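Local coordinates for protein CRISPR-associated endonuclease/helicase Cas3 (Thermus thermophilus HB8, PDB 3SK9) that cuts single-stranded DNA through its metal-dependent N-terminal HD nuclease domain, which precedes a helicase domain, in CRISPR defence against mobile genetic elements, at residues L15-S19 with P81-A85. Numbering follows the deposited sequence.
Sequences LWAKS and PVFQA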
loop_
_atom_site.group_PDB
_atom_site.type_symbol
_atom_site.label_atom_id
_atom_site.label_comp_id
_atom_site.label_asym_id
_atom_site.label_seq_id
_atom_site.Cartn_x
_atom_site.Cartn_y
_atom_site.Cartn_z
ATOM N N LEU A 15 15.343 -2.880 5.648
ATOM C CA LEU A 15 15.510 -1.451 5.926
ATOM C C LEU A 15 16.382 -0.702 4.896
ATOM O O LEU A 15 16.204 0.500 4.678
ATOM C CB LEU A 15 16.029 -1.233 7.350
ATOM C CG LEU A 15 15.039 -1.728 8.454
ATOM C CD1 LEU A 15 15.662 -1.851 9.894
ATOM C CD2 LEU A 15 13.798 -0.863 8.500
ATOM N N TRP A 16 17.269 -1.424 4.220
ATOM C CA TRP A 16 18.165 -0.819 3.237
ATOM C C TRP A 16 17.467 -0.508 1.934
ATOM O O TRP A 16 17.879 0.403 1.215
ATOM C CB TRP A 16 19.380 -1.729 2.962
ATOM C CG TRP A 16 20.241 -1.290 1.792
ATOM C CD1 TRP A 16 21.282 -0.371 1.820
ATOM C CD2 TRP A 16 20.175 -1.776 0.436
ATOM N NE1 TRP A 16 21.836 -0.260 0.561
ATOM C CE2 TRP A 16 21.168 -1.095 -0.305
ATOM C CE3 TRP A 16 19.367 -2.704 -0.222
ATOM C CZ2 TRP A 16 21.374 -1.330 -1.670
ATOM C CZ3 TRP A 16 19.577 -2.926 -1.593
ATOM C CH2 TRP A 16 20.577 -2.241 -2.293
ATOM N N ALA A 17 16.433 -1.283 1.592
ATOM C CA ALA A 17 15.670 -1.038 0.369
ATOM C C ALA A 17 15.179 0.398 0.361
ATOM O O ALA A 17 14.661 0.856 1.364
ATOM C CB ALA A 17 14.506 -1.988 0.292
ATOM N N LYS A 18 15.389 1.105 -0.743
ATOM C CA LYS A 18 14.963 2.517 -0.868
ATOM C C LYS A 18 13.702 2.739 -1.719
ATOM O O LYS A 18 13.370 1.919 -2.589
ATOM C CB LYS A 18 16.094 3.334 -1.510
ATOM C CG LYS A 18 17.460 3.095 -0.823
ATOM C CD LYS A 18 17.441 3.600 0.604
ATOM C CE LYS A 18 18.878 3.707 1.198
ATOM N NZ LYS A 18 19.634 2.486 0.881
ATOM N N SER A 19 13.031 3.874 -1.509
ATOM C CA SER A 19 11.941 4.255 -2.410
ATOM C C SER A 19 12.161 5.702 -2.864
ATOM O O SER A 19 12.128 6.624 -2.049
ATOM C CB SER A 19 10.585 4.163 -1.728
ATOM O OG SER A 19 9.544 4.550 -2.626
ATOM N N PRO A 81 16.204 -6.779 -6.083
ATOM C CA PRO A 81 17.455 -6.141 -6.541
ATOM C C PRO A 81 17.242 -5.330 -7.825
ATOM O O PRO A 81 17.923 -4.351 -8.046
ATOM C CB PRO A 81 18.394 -7.328 -6.845
ATOM C CG PRO A 81 17.806 -8.527 -6.224
ATOM C CD PRO A 81 16.323 -8.229 -5.886
ATOM N N VAL A 82 16.296 -5.752 -8.660
ATOM C CA VAL A 82 15.949 -5.053 -9.882
ATOM C C VAL A 82 15.680 -3.538 -9.674
ATOM O O VAL A 82 15.999 -2.709 -10.533
ATOM C CB VAL A 82 14.683 -5.707 -10.494
ATOM C CG1 VAL A 82 14.062 -4.813 -11.510
ATOM C CG2 VAL A 82 15.033 -7.062 -11.089
ATOM N N PHE A 83 15.100 -3.173 -8.543
ATOM C CA PHE A 83 14.767 -1.755 -8.274
ATOM C C PHE A 83 15.693 -1.058 -7.241
ATOM O O PHE A 83 15.368 0.019 -6.757
ATOM C CB PHE A 83 13.302 -1.654 -7.810
ATOM C CG PHE A 83 12.333 -2.293 -8.763
ATOM C CD1 PHE A 83 11.803 -3.548 -8.495
ATOM C CD2 PHE A 83 12.008 -1.663 -9.965
ATOM C CE1 PHE A 83 10.939 -4.147 -9.386
ATOM C CE2 PHE A 83 11.154 -2.257 -10.878
ATOM C CZ PHE A 83 10.617 -3.504 -10.598
ATOM N N GLN A 84 16.836 -1.664 -6.911
ATOM C CA GLN A 84 17.693 -1.115 -5.893
ATOM C C GLN A 84 19.100 -1.030 -6.494
ATOM O O GLN A 84 19.370 -1.625 -7.534
ATOM C CB GLN A 84 17.671 -2.028 -4.669
ATOM C CG GLN A 84 16.255 -2.192 -4.059
ATOM C CD GLN A 84 15.736 -0.885 -3.451
ATOM O OE1 GLN A 84 16.526 -0.046 -3.014
ATOM N NE2 GLN A 84 14.394 -0.718 -3.404
ATOM N N ALA A 85 19.979 -0.280 -5.840
ATOM C CA ALA A 85 21.311 -0.007 -6.387
ATOM C C ALA A 85 22.272 -1.178 -6.183
ATOM O O ALA A 85 22.019 -2.093 -5.398
ATOM C CB ALA A 85 21.870 1.259 -5.765
HETATM O O HOH W 1 13.426 1.906 -5.587
#
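Gln84 carries CG anti to its carbonyl carbon (chi1 -60°) and bends again at chi2 (-67°), which turns the amide toward the backbone of Lys18. There it uses both ends: Lys18 N donates to Gln84 OE1 at 2.8 Å, and Gln84 NE2 donates to Lys18 O at 2.9 Å. Each bond is nearly straight at its hydrogen, yet they differ at the acceptor. The second lies in the carbonyl plane on a lone pair of Lys18 O and close to the amide plane of Gln84, whereas Lys18 N stands tilted 35° from the plane of the Gln84 carbonyl. A side-chain amide thus reads the N-H and C=O of a single residue in extended conformation, a pairing that resembles the one a neighbouring beta strand makes. With a donor at OE1 and acceptors at NE2, which also donates to Lys78 O, the bonding pattern supports this orientation of the amide over the flipped one. A water adds a bridge, donating to Lys18 O and, at 2.9 Å, to Phe83 O.

In the HD domain of Cas3, this contact ties the exit of helix 10-16 to the loop after helix 60-71, at the protein surface. The metal-binding residues His29 and Asp75 are near: the side chain of His29 lies about 9 Å from that of Lys18, and the side chain of Asp75 about 9 Å from that of Gln84.

Trp16 holds CG opposite its own N, which carries the six-membered ring past the aliphatic part of Gln84, CZ3 lying 3.7 Å from Gln84 CB in an oblique approach. Ala85 O meets the ring edge in its plane, 3.4 Å from Trp16 CH2. Trp166 of helix 165-181 touches both Trp16 and Gln84. The Lys18 chain bends at chi2 and chi4, returning NZ to donate to Trp16 O at 2.7 Å.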